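Local coordinates for protein hydrogenase maturation factor (Thermoanaerobacter tengcongensis, PDB 3VTH) that probably activates carbamoyl phosphate with ATP and transfers the carbamoyl group to HypE during [NiFe]-hydrogenase maturation, at residues Lys672-Val677 / Asn706-Arg711; Tyr36-Ile41 / Lys58-Phe63; Met415-Tyr420 / Phe450-Glu455; Gln279-Val284 / Met307-Pro312. All coordinates share one frame; numbering follows the deposited sequence. Where two conformers were deposited one is given.

How the interactions relate
The four contacts lie in different domains and share no helix or strand. Interactions 1, 3 and 4 are buried, whereas interaction 2, in the acylphosphatase domain, is partly so. Interaction 1 joins two helices by polar side chains and reaches the nucleotide in the second Kae1-like subdomain; interaction 4, in the YrdC-like domain, seats an arginine on main-chain carbonyls, and its I283 lies near the other nucleotide analogue. The nearest atoms of interactions 1 and 4 are about 7 Å apart. Interaction 3 joins a hairpin to a loop by one lysine and a valine-methionine contact, and interaction 2 is apolar apart from a bridging water. The centres of interactions 1 and 2 lie farthest apart, about 57 Å.

Interaction 1: residues Lys672-Val677 / Asn706-Arg711. With AP2 (phosphomethylphosphonic acid adenosyl ester), chain H.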
# COMPACT_ATOMS: atom_id res chain seq x y z
N LYS A 672 -2.86 30.00 -1.96
CA LYS A 672 -2.70 30.83 -0.76
C LYS A 672 -3.06 30.05 0.51
O LYS A 672 -2.41 30.19 1.56
CB LYS A 672 -3.57 32.08 -0.86
CG LYS A 672 -3.09 33.16 -1.86
CD LYS A 672 -4.01 34.40 -1.85
CE LYS A 672 -3.75 35.30 -0.64
NZ LYS A 672 -4.58 36.54 -0.72
N PHE A 673 -4.13 29.27 0.43
CA PHE A 673 -4.52 28.43 1.56
C PHE A 673 -3.47 27.36 1.88
O PHE A 673 -3.12 27.18 3.06
CB PHE A 673 -5.92 27.81 1.33
CG PHE A 673 -6.26 26.71 2.28
CD1 PHE A 673 -6.41 26.97 3.65
CD2 PHE A 673 -6.42 25.41 1.82
CE1 PHE A 673 -6.70 25.92 4.55
CE2 PHE A 673 -6.72 24.36 2.71
CZ PHE A 673 -6.86 24.62 4.07
N HIS A 674 -2.98 26.64 0.86
CA HIS A 674 -1.95 25.60 1.07
C HIS A 674 -0.71 26.24 1.73
O HIS A 674 -0.16 25.70 2.69
CB HIS A 674 -1.55 24.93 -0.25
CG HIS A 674 -2.49 23.87 -0.72
ND1 HIS A 674 -3.69 24.16 -1.35
CD2 HIS A 674 -2.40 22.51 -0.68
CE1 HIS A 674 -4.29 23.02 -1.68
NE2 HIS A 674 -3.53 22.01 -1.29
N ASN A 675 -0.29 27.39 1.21
CA ASN A 675 0.88 28.09 1.75
C ASN A 675 0.72 28.53 3.20
O ASN A 675 1.69 28.53 3.96
CB ASN A 675 1.24 29.31 0.89
CG ASN A 675 1.77 28.94 -0.47
OD1 ASN A 675 2.31 27.84 -0.69
ND2 ASN A 675 1.61 29.87 -1.41
N THR A 676 -0.49 28.93 3.56
CA THR A 676 -0.83 29.29 4.92
C THR A 676 -0.61 28.10 5.90
O THR A 676 0.03 28.24 6.95
CB THR A 676 -2.29 29.78 5.00
OG1 THR A 676 -2.47 30.86 4.07
CG2 THR A 676 -2.62 30.29 6.43
N VAL A 677 -1.15 26.95 5.54
CA VAL A 677 -0.96 25.74 6.36
C VAL A 677 0.54 25.45 6.50
O VAL A 677 1.04 25.29 7.61
CB VAL A 677 -1.71 24.54 5.78
CG1 VAL A 677 -1.37 23.24 6.55
CG2 VAL A 677 -3.22 24.81 5.77
N ASN A 706 -1.36 14.95 0.31
CA ASN A 706 -1.27 16.17 -0.49
C ASN A 706 0.20 16.40 -0.84
O ASN A 706 1.04 16.63 0.06
CB ASN A 706 -1.84 17.34 0.33
CG ASN A 706 -1.95 18.63 -0.46
OD1 ASN A 706 -0.97 19.12 -0.99
ND2 ASN A 706 -3.16 19.17 -0.53
N ARG A 707 0.53 16.31 -2.13
CA ARG A 707 1.92 16.38 -2.60
C ARG A 707 2.58 17.73 -2.25
O ARG A 707 3.75 17.78 -1.86
CB ARG A 707 2.00 16.14 -4.12
CG ARG A 707 1.53 14.76 -4.57
CD ARG A 707 1.51 14.64 -6.11
NE ARG A 707 2.84 14.93 -6.65
CZ ARG A 707 3.78 14.01 -6.91
NH1 ARG A 707 3.55 12.72 -6.70
NH2 ARG A 707 4.96 14.40 -7.39
N TYR A 708 1.82 18.80 -2.39
CA TYR A 708 2.29 20.15 -2.16
C TYR A 708 2.59 20.39 -0.68
O TYR A 708 3.70 20.83 -0.34
CB TYR A 708 1.26 21.15 -2.69
CG TYR A 708 1.76 22.57 -2.73
CD1 TYR A 708 2.56 23.03 -3.79
CD2 TYR A 708 1.42 23.47 -1.72
CE1 TYR A 708 3.01 24.35 -3.83
CE2 TYR A 708 1.86 24.79 -1.75
CZ TYR A 708 2.67 25.22 -2.81
OH TYR A 708 3.08 26.53 -2.82
N LEU A 709 1.62 20.11 0.20
CA LEU A 709 1.84 20.21 1.65
C LEU A 709 3.09 19.46 2.10
O LEU A 709 3.91 19.99 2.85
CB LEU A 709 0.65 19.67 2.45
CG LEU A 709 -0.68 20.42 2.51
CD1 LEU A 709 -1.57 19.78 3.56
CD2 LEU A 709 -0.49 21.92 2.80
N LEU A 710 3.21 18.21 1.65
CA LEU A 710 4.35 17.39 2.04
C LEU A 710 5.68 17.97 1.54
O LEU A 710 6.60 18.19 2.32
CB LEU A 710 4.19 15.94 1.54
CG LEU A 710 5.31 15.01 2.05
CD1 LEU A 710 5.21 14.84 3.57
CD2 LEU A 710 5.34 13.65 1.33
N ARG A 711 5.76 18.25 0.24
CA ARG A 711 7.01 18.72 -0.35
C ARG A 711 7.42 20.09 0.19
O ARG A 711 8.57 20.31 0.55
CB ARG A 711 6.93 18.74 -1.88
CG ARG A 711 8.16 19.35 -2.56
CD ARG A 711 8.03 19.42 -4.07
NE ARG A 711 7.04 20.40 -4.51
CZ ARG A 711 7.26 21.71 -4.57
NH1 ARG A 711 8.44 22.21 -4.22
NH2 ARG A 711 6.30 22.52 -4.99
PB AP2 H . -8.72 9.54 9.28
O1B AP2 H . -8.95 10.96 8.83
O2B AP2 H . -7.61 9.32 10.27
O3B AP2 H . -10.01 8.83 9.61
C3A AP2 H . -8.17 8.73 7.76
PA AP2 H . -6.56 9.27 7.13
O1A AP2 H . -6.31 8.24 6.04
O2A AP2 H . -5.49 9.52 8.17
O5' AP2 H . -6.84 10.72 6.47
C5' AP2 H . -7.63 10.76 5.28
C4' AP2 H . -8.03 12.21 5.12
O4' AP2 H . -6.91 12.98 4.69
C3' AP2 H . -9.08 12.40 4.04
O3' AP2 H . -10.38 12.06 4.53
C2' AP2 H . -8.89 13.88 3.75
O2' AP2 H . -9.63 14.59 4.75
C1' AP2 H . -7.38 14.08 3.92
N9 AP2 H . -6.79 14.12 2.55
C8 AP2 H . -6.76 13.12 1.63
N7 AP2 H . -6.19 13.53 0.46
C5 AP2 H . -5.84 14.82 0.62
C6 AP2 H . -5.20 15.87 -0.22
N6 AP2 H . -4.80 15.61 -1.48
N1 AP2 H . -5.04 17.10 0.34
C2 AP2 H . -5.42 17.39 1.60
N3 AP2 H . -6.02 16.49 2.41
C4 AP2 H . -6.25 15.22 1.98
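N706 sits between H674 and the adenine of the bound nucleotide analogue AP2, and its amide nitrogen serves both. CG of N706 lies anti to its backbone N (chi1 -173°), which starts the amide out toward these two partners. ND2 of N706 donates to NE2 of H674 at 3.0 Å, nearly in the imidazole plane, and also to N1 of AP2 at 2.9 Å. Two acceptors on one amide nitrogen fix the rotation of the group. Its oxygen is used as well: OD1 of N706 accepts from L709 N at 3.0 Å in a nearly straight bond (173°), approached from above the carbonyl plane, which makes N706 the N-cap of helix 707-719.

Y708 comes next. Its CD2 rests 3.6 Å from H674 CB, with the two ring planes almost perpendicular, and its OH donates to N675 OD1 at 2.6 Å, in the amide plane on a lone pair. Farther out on H674, L709 CD2 touches the imidazole CD2 at 4.0 Å and also V677 CG1 at 4.1 Å. This is helix-helix packing in the Kae1-like, actin-ATPase-clan part of the protein; the two short helical segments approach to 9.9 Å between axes and cross at -34°.

The second shell sets the polar groups. H674 ND1 bonds to S670 O one turn back, consistent with a proton on ND1 and NE2 serving as acceptor, while N675 ND2 is held by the carbonyls of S631 and E633. E625 touches both H674 and N706, bonds AP2 through OE1 and accepts R707 N through OE2.

Interaction 2: residues Tyr36-Ile41 / Lys58-Phe63; sequences YNLKGI and KDIEAF
Y36 lays one face of its ring against A62 in a CH-pi contact: A62 CB stands 3.9 Å from the ring centroid and 20° off the normal, shifted toward the rim. CG of Y36 lies anti to its carbonyl carbon (chi1 -62°), which starts the ring on the side of A62 and F63, its CD2 3.8 Å from F63 CA.

Most of the other apolar contacts belong to L38, whose two methyls divide the work. CD1 of L38 presses on F63 CB at 3.5 Å, while CD2 reaches I60 CG1 at 3.9 Å and D59 CB at 3.7 Å. The F63 side chain also packs on V29, I32 and A33 of helix 25-35 and on I51 and V53 of strand 48-55.

Polar contact is indirect. A water donates to N37 O at 3.1 Å and to D59 OD2 at 2.8 Å. N37, with positive phi, is the C-prime residue of the Schellman motif that ends helix 25-35, and the chain then enters strand 39-45. In this acylphosphatase-like alpha/beta domain the end of one helix thus meets the side of the next, helix 57-69, through shape and apolar surface, with the aspartate tied to the turn through solvent.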
# COMPACT_ATOMS: atom_id res chain seq x y z
N TYR A 36 32.62 -23.91 -7.55
CA TYR A 36 33.75 -23.87 -6.62
C TYR A 36 34.07 -25.25 -6.04
O TYR A 36 34.70 -25.35 -4.98
CB TYR A 36 33.49 -22.82 -5.53
CG TYR A 36 33.37 -21.42 -6.10
CD1 TYR A 36 34.45 -20.80 -6.73
CD2 TYR A 36 32.17 -20.71 -6.01
CE1 TYR A 36 34.34 -19.51 -7.26
CE2 TYR A 36 32.05 -19.43 -6.54
CZ TYR A 36 33.14 -18.84 -7.16
OH TYR A 36 33.04 -17.57 -7.68
N ASN A 37 33.64 -26.30 -6.72
CA ASN A 37 33.96 -27.67 -6.32
C ASN A 37 33.70 -27.95 -4.84
O ASN A 37 34.54 -28.53 -4.15
CB ASN A 37 35.42 -28.01 -6.69
CG ASN A 37 35.66 -27.93 -8.18
OD1 ASN A 37 35.00 -28.61 -8.96
ND2 ASN A 37 36.59 -27.07 -8.60
N LEU A 38 32.53 -27.55 -4.37
CA LEU A 38 32.10 -27.85 -3.02
C LEU A 38 31.11 -29.00 -3.01
O LEU A 38 30.34 -29.19 -3.94
CB LEU A 38 31.47 -26.62 -2.36
CG LEU A 38 32.36 -25.37 -2.35
CD1 LEU A 38 31.61 -24.17 -1.75
CD2 LEU A 38 33.69 -25.61 -1.61
N LYS A 39 31.14 -29.78 -1.93
CA LYS A 39 30.22 -30.88 -1.74
C LYS A 39 29.33 -30.50 -0.56
O LYS A 39 29.68 -29.61 0.22
CB LYS A 39 31.02 -32.17 -1.45
CG LYS A 39 31.79 -32.67 -2.67
CD LYS A 39 33.14 -33.24 -2.27
CE LYS A 39 33.94 -33.75 -3.49
NZ LYS A 39 34.10 -32.70 -4.56
N GLY A 40 28.20 -31.16 -0.41
CA GLY A 40 27.26 -30.80 0.66
C GLY A 40 25.82 -30.82 0.19
O GLY A 40 25.48 -31.55 -0.75
N ILE A 41 25.00 -30.01 0.85
CA ILE A 41 23.56 -30.00 0.64
C ILE A 41 23.00 -28.59 0.79
O ILE A 41 23.59 -27.73 1.47
CB ILE A 41 22.81 -30.99 1.61
CG1 ILE A 41 23.08 -30.64 3.08
CG2 ILE A 41 23.22 -32.45 1.31
CD1 ILE A 41 22.12 -31.26 4.08
N LYS A 58 39.48 -21.66 0.47
CA LYS A 58 39.44 -20.61 -0.56
C LYS A 58 38.17 -20.71 -1.41
O LYS A 58 37.59 -19.69 -1.78
CB LYS A 58 40.70 -20.67 -1.43
CG LYS A 58 41.96 -20.17 -0.72
CD LYS A 58 43.18 -20.18 -1.64
CE LYS A 58 44.42 -19.63 -0.93
NZ LYS A 58 45.62 -19.47 -1.82
N ASP A 59 37.74 -21.93 -1.70
CA ASP A 59 36.53 -22.16 -2.48
C ASP A 59 35.26 -21.82 -1.68
O ASP A 59 34.32 -21.22 -2.22
CB ASP A 59 36.49 -23.58 -3.01
CG ASP A 59 37.51 -23.81 -4.12
OD1 ASP A 59 37.79 -22.87 -4.90
OD2 ASP A 59 38.04 -24.94 -4.20
N ILE A 60 35.25 -22.17 -0.40
CA ILE A 60 34.15 -21.78 0.49
C ILE A 60 34.02 -20.26 0.57
O ILE A 60 32.92 -19.71 0.46
CB ILE A 60 34.30 -22.36 1.92
CG1 ILE A 60 34.16 -23.89 1.91
CG2 ILE A 60 33.24 -21.75 2.86
CD1 ILE A 60 34.66 -24.59 3.17
N GLU A 61 35.15 -19.57 0.72
CA GLU A 61 35.14 -18.11 0.78
C GLU A 61 34.58 -17.45 -0.49
O GLU A 61 33.80 -16.51 -0.42
CB GLU A 61 36.52 -17.55 1.14
CG GLU A 61 36.96 -17.82 2.59
CD GLU A 61 36.03 -17.24 3.67
OE1 GLU A 61 36.24 -17.54 4.87
OE2 GLU A 61 35.08 -16.47 3.35
N ALA A 62 35.02 -17.95 -1.65
CA ALA A 62 34.52 -17.47 -2.95
C ALA A 62 33.01 -17.73 -3.12
O ALA A 62 32.28 -16.88 -3.62
CB ALA A 62 35.33 -18.11 -4.08
N PHE A 63 32.57 -18.91 -2.71
CA PHE A 63 31.14 -19.26 -2.67
C PHE A 63 30.33 -18.27 -1.81
O PHE A 63 29.29 -17.75 -2.25
CB PHE A 63 31.03 -20.71 -2.17
CG PHE A 63 29.63 -21.18 -1.86
CD1 PHE A 63 29.14 -21.14 -0.56
CD2 PHE A 63 28.85 -21.78 -2.85
CE1 PHE A 63 27.87 -21.62 -0.26
CE2 PHE A 63 27.58 -22.27 -2.56
CZ PHE A 63 27.09 -22.19 -1.26
O HOH W 1 37.00 -27.18 -2.84

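Interaction 3: residues Met415-Tyr420 / Phe450-Glu455; sequences MTKGHY and FRVDPE
V452 and M415 meet side chain to side chain, and K417 reaches the backbone just before V452. These three residues have the most surface buried here. V452 points both methyls at M415: CG1 lies 3.9 Å from M415 CB, and CG2 lies 4.0 Å from the sulfur SD of M415. The methionine chain is extended beyond CG, which brings SD within 4.0 Å of V452 CB as well; around it M415 also packs on I443 and Y446 of helix 433-449.

K417 does the polar work. Its CG is anti to the backbone N (chi1 -154°) and the rest of the chain is stretched out, with CD 4.2 Å from V452 CG2. At the end, K417 NZ donates to R451 O at 2.7 Å, standing above the carbonyl plane (51° out of it). A second, weak bond runs from K417 NZ to F450 O at 3.5 Å. The ammonium thus sits on R451 O and weakly on F450 O, near the end of helix 433-449, where the helix dipole would probably favour it.

R451, at positive phi, sends its guanidinium away from the lysine to salt bridges with D148 and E100, while the F450 ring stacks on F422 of strand 420-423. K417 to Y420 form a type II' turn, closed by K417 N to Y420 O and Y420 N to K417 O, that links strands 414-417 and 420-423 into a tight beta hairpin. The contact joins that hairpin to the loop leading from helix 433-449 into strand 456-460, within the RNase H-like sheet of the Kae1-like, actin-ATPase-clan fold.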
# COMPACT_ATOMS: atom_id res chain seq x y z
N MET A 415 1.49 -7.68 12.55
CA MET A 415 1.93 -8.67 13.54
C MET A 415 3.44 -8.69 13.63
O MET A 415 4.12 -8.78 12.60
CB MET A 415 1.54 -10.10 13.13
CG MET A 415 0.08 -10.33 12.95
SD MET A 415 -0.18 -11.94 12.15
CE MET A 415 -1.96 -11.80 12.07
N THR A 416 3.97 -8.65 14.84
CA THR A 416 5.41 -8.64 15.01
C THR A 416 5.93 -10.03 15.35
O THR A 416 5.24 -10.83 16.00
CB THR A 416 5.86 -7.68 16.12
OG1 THR A 416 5.20 -8.02 17.34
CG2 THR A 416 5.52 -6.25 15.74
N LYS A 417 7.13 -10.32 14.87
CA LYS A 417 7.86 -11.53 15.25
C LYS A 417 9.32 -11.34 14.88
O LYS A 417 9.63 -10.82 13.79
CB LYS A 417 7.31 -12.78 14.56
CG LYS A 417 7.59 -14.04 15.40
CD LYS A 417 6.89 -15.24 14.83
CE LYS A 417 7.15 -16.47 15.65
NZ LYS A 417 6.87 -17.60 14.75
N GLY A 418 10.21 -11.77 15.78
CA GLY A 418 11.65 -11.60 15.57
C GLY A 418 11.92 -10.13 15.36
O GLY A 418 11.43 -9.29 16.13
N HIS A 419 12.67 -9.79 14.32
CA HIS A 419 12.84 -8.38 13.99
C HIS A 419 11.98 -7.93 12.82
O HIS A 419 12.35 -7.01 12.10
CB HIS A 419 14.31 -8.01 13.77
CG HIS A 419 15.07 -9.01 12.94
ND1 HIS A 419 15.91 -9.94 13.50
CD2 HIS A 419 15.11 -9.21 11.61
CE1 HIS A 419 16.45 -10.68 12.54
NE2 HIS A 419 15.98 -10.26 11.38
N TYR A 420 10.82 -8.56 12.63
CA TYR A 420 9.92 -8.15 11.55
C TYR A 420 8.59 -7.59 12.03
O TYR A 420 8.01 -8.08 12.99
CB TYR A 420 9.64 -9.30 10.59
CG TYR A 420 10.86 -9.92 9.96
CD1 TYR A 420 11.67 -9.19 9.09
CD2 TYR A 420 11.18 -11.26 10.18
CE1 TYR A 420 12.77 -9.77 8.48
CE2 TYR A 420 12.30 -11.85 9.57
CZ TYR A 420 13.08 -11.09 8.73
OH TYR A 420 14.17 -11.64 8.13
N PHE A 450 2.88 -17.04 9.03
CA PHE A 450 4.10 -16.58 9.70
C PHE A 450 4.31 -17.12 11.12
O PHE A 450 5.24 -16.69 11.81
CB PHE A 450 4.19 -15.05 9.64
CG PHE A 450 4.17 -14.52 8.24
CD1 PHE A 450 5.21 -14.83 7.36
CD2 PHE A 450 3.10 -13.75 7.78
CE1 PHE A 450 5.19 -14.35 6.04
CE2 PHE A 450 3.08 -13.28 6.47
CZ PHE A 450 4.12 -13.58 5.60
N ARG A 451 3.47 -18.07 11.53
CA ARG A 451 3.57 -18.73 12.85
C ARG A 451 3.50 -17.73 14.02
O ARG A 451 4.24 -17.85 15.00
CB ARG A 451 4.83 -19.59 12.93
CG ARG A 451 4.74 -20.92 12.17
CD ARG A 451 4.97 -20.77 10.68
NE ARG A 451 5.19 -22.08 10.06
CZ ARG A 451 4.52 -22.56 9.00
NH1 ARG A 451 3.58 -21.81 8.41
NH2 ARG A 451 4.79 -23.77 8.54
N VAL A 452 2.62 -16.74 13.90
CA VAL A 452 2.45 -15.72 14.92
C VAL A 452 1.32 -16.12 15.87
O VAL A 452 0.19 -16.38 15.45
CB VAL A 452 2.13 -14.32 14.30
CG1 VAL A 452 2.02 -13.26 15.40
CG2 VAL A 452 3.18 -13.91 13.25
N ASP A 453 1.63 -16.17 17.16
CA ASP A 453 0.59 -16.28 18.18
C ASP A 453 0.64 -15.01 19.04
O ASP A 453 1.47 -14.90 19.95
CB ASP A 453 0.77 -17.57 19.01
CG ASP A 453 0.43 -18.84 18.21
OD1 ASP A 453 -0.21 -18.76 17.13
OD2 ASP A 453 0.80 -19.94 18.67
N PRO A 454 -0.23 -14.03 18.73
CA PRO A 454 -0.16 -12.76 19.44
C PRO A 454 -0.24 -12.96 20.95
O PRO A 454 -1.03 -13.78 21.43
CB PRO A 454 -1.40 -12.01 18.94
CG PRO A 454 -1.60 -12.56 17.56
CD PRO A 454 -1.25 -14.01 17.68
N GLU A 455 0.59 -12.22 21.67
CA GLU A 455 0.56 -12.23 23.14
C GLU A 455 -0.10 -10.97 23.71
O GLU A 455 -0.64 -10.99 24.81
CB GLU A 455 1.97 -12.45 23.69
CG GLU A 455 2.51 -13.85 23.31
CD GLU A 455 3.81 -14.23 24.00
OE1 GLU A 455 4.72 -13.37 24.10
OE2 GLU A 455 3.95 -15.41 24.42

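Interaction 4: residues Gln279-Val284 / Met307-Pro312. With PO4 (phosphate ion), chain L.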
# COMPACT_ATOMS: atom_id res chain seq x y z
N GLN A 279 9.41 -4.72 -11.03
CA GLN A 279 8.61 -5.95 -11.01
C GLN A 279 7.49 -5.91 -9.97
O GLN A 279 6.53 -6.67 -10.04
CB GLN A 279 9.47 -7.19 -10.78
CG GLN A 279 10.18 -7.72 -12.02
CD GLN A 279 10.97 -8.97 -11.68
OE1 GLN A 279 12.06 -8.88 -11.13
NE2 GLN A 279 10.40 -10.13 -11.95
N ARG A 280 7.58 -5.00 -9.00
CA ARG A 280 6.46 -4.87 -8.05
C ARG A 280 5.18 -4.43 -8.81
O ARG A 280 4.06 -4.74 -8.39
CB ARG A 280 6.81 -3.92 -6.91
CG ARG A 280 8.06 -4.34 -6.09
CD ARG A 280 8.26 -3.39 -4.89
NE ARG A 280 9.49 -3.65 -4.13
CZ ARG A 280 9.59 -4.52 -3.13
NH1 ARG A 280 8.53 -5.24 -2.76
NH2 ARG A 280 10.76 -4.68 -2.49
N ARG A 281 5.38 -3.72 -9.93
CA ARG A 281 4.28 -3.25 -10.81
C ARG A 281 3.10 -2.66 -10.05
O ARG A 281 2.01 -3.26 -10.06
CB ARG A 281 3.81 -4.39 -11.74
CG ARG A 281 4.87 -4.85 -12.78
CD ARG A 281 5.06 -3.79 -13.85
NE ARG A 281 6.43 -3.75 -14.41
CZ ARG A 281 6.72 -3.80 -15.71
NH1 ARG A 281 5.76 -3.94 -16.62
NH2 ARG A 281 7.99 -3.71 -16.11
N PRO A 282 3.28 -1.49 -9.40
CA PRO A 282 2.13 -0.81 -8.83
C PRO A 282 1.45 0.12 -9.83
O PRO A 282 2.02 0.43 -10.90
CB PRO A 282 2.76 0.05 -7.74
CG PRO A 282 4.05 0.49 -8.36
CD PRO A 282 4.53 -0.77 -9.08
N ILE A 283 0.26 0.58 -9.46
CA ILE A 283 -0.34 1.80 -10.02
C ILE A 283 0.52 2.97 -9.49
O ILE A 283 0.83 3.02 -8.32
CB ILE A 283 -1.78 1.96 -9.48
CG1 ILE A 283 -2.68 0.83 -10.02
CG2 ILE A 283 -2.35 3.37 -9.82
CD1 ILE A 283 -3.92 0.57 -9.16
N VAL A 284 0.95 3.88 -10.38
CA VAL A 284 1.72 5.04 -9.95
C VAL A 284 0.91 6.28 -10.27
O VAL A 284 0.42 6.43 -11.39
CB VAL A 284 3.10 5.12 -10.67
CG1 VAL A 284 3.92 6.34 -10.21
CG2 VAL A 284 3.91 3.82 -10.48
N MET A 307 -0.65 1.99 -14.40
CA MET A 307 0.18 0.81 -14.23
C MET A 307 0.57 0.23 -15.59
O MET A 307 -0.08 0.49 -16.63
CB MET A 307 -0.58 -0.25 -13.41
CG MET A 307 -1.75 -0.89 -14.19
SD MET A 307 -2.90 -1.84 -13.16
CE MET A 307 -1.75 -2.51 -11.96
N LEU A 308 1.63 -0.56 -15.57
CA LEU A 308 2.07 -1.27 -16.76
C LEU A 308 1.61 -2.72 -16.64
O LEU A 308 1.15 -3.12 -15.58
CB LEU A 308 3.60 -1.18 -16.87
CG LEU A 308 4.18 0.23 -17.07
CD1 LEU A 308 5.70 0.21 -17.17
CD2 LEU A 308 3.57 0.91 -18.30
N PRO A 309 1.71 -3.51 -17.73
CA PRO A 309 1.35 -4.93 -17.66
C PRO A 309 2.15 -5.65 -16.56
O PRO A 309 3.34 -5.33 -16.36
CB PRO A 309 1.79 -5.46 -19.03
CG PRO A 309 1.67 -4.30 -19.94
CD PRO A 309 2.11 -3.11 -19.09
N TYR A 310 1.52 -6.59 -15.86
CA TYR A 310 2.21 -7.33 -14.79
C TYR A 310 2.11 -8.85 -14.88
O TYR A 310 2.84 -9.57 -14.19
CB TYR A 310 1.82 -6.82 -13.39
CG TYR A 310 0.37 -6.96 -12.99
CD1 TYR A 310 -0.53 -5.90 -13.21
CD2 TYR A 310 -0.11 -8.14 -12.40
CE1 TYR A 310 -1.87 -6.02 -12.85
CE2 TYR A 310 -1.47 -8.27 -12.03
CZ TYR A 310 -2.33 -7.20 -12.25
OH TYR A 310 -3.67 -7.29 -11.90
N ALA A 311 1.22 -9.34 -15.74
CA ALA A 311 1.07 -10.77 -15.94
C ALA A 311 1.15 -11.04 -17.44
O ALA A 311 0.91 -10.14 -18.24
CB ALA A 311 -0.24 -11.27 -15.36
N PRO A 312 1.50 -12.28 -17.84
CA PRO A 312 1.58 -12.55 -19.28
C PRO A 312 0.30 -12.25 -20.06
O PRO A 312 0.39 -11.82 -21.22
CB PRO A 312 1.92 -14.04 -19.35
CG PRO A 312 2.68 -14.27 -18.07
CD PRO A 312 1.94 -13.45 -17.05
P PO4 L . 12.84 -1.97 -4.16
O1 PO4 L . 11.84 -2.57 -5.14
O2 PO4 L . 12.36 -0.59 -3.74
O3 PO4 L . 12.98 -2.82 -2.92
O4 PO4 L . 14.18 -1.85 -4.86
O HOH W 2 3.31 -0.66 -13.12
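R281 and Y310 meet at their bases, where R281 CB lies 3.5 Å from Y310 CB, and then run opposite ways. The guanidinium and the phenol ring are turned 73° apart. CG of Y310 sits between its backbone N and carbonyl carbon (chi1 62°), and its ring leads away to R385, with which it makes a cation-pi contact.

The R281 chain bends twice and brings its guanidinium over to the backbone of P309. NH1 of R281 donates to P309 O at 2.8 Å, arriving in the carbonyl plane although the bond is bent at the hydrogen (138°). L308 crosses the same group from one side: its CD1 lies over a guanidinium face, toward the rim, and its CB is 3.5 Å from R281 NH1. The other nitrogens of R281 turn back, NE to S278 O and NH2 to L277 O.

Further along, M307 bends at its last torsion and its CE meets I283 CG1 at 4.0 Å; the two side chains cross obliquely. Here strands 283-287 and 303-307 run side by side in the sheet of the YrdC-like domain, and the side chain of I283 is about 5 Å from the nucleotide analogue APC. A water joins the separating backbones, donating to P282 O at 2.8 Å and accepting from L308 N at 3.0 Å. R280 points away and grips a phosphate ion, probably picked up from the crystallisation liquor, through NE and NH2. The R281 guanidinium rests on three main-chain carbonyls, P309 O across the contact and two just ahead of its own segment, whose partial negative charges would offset, not cancel, its positive charge.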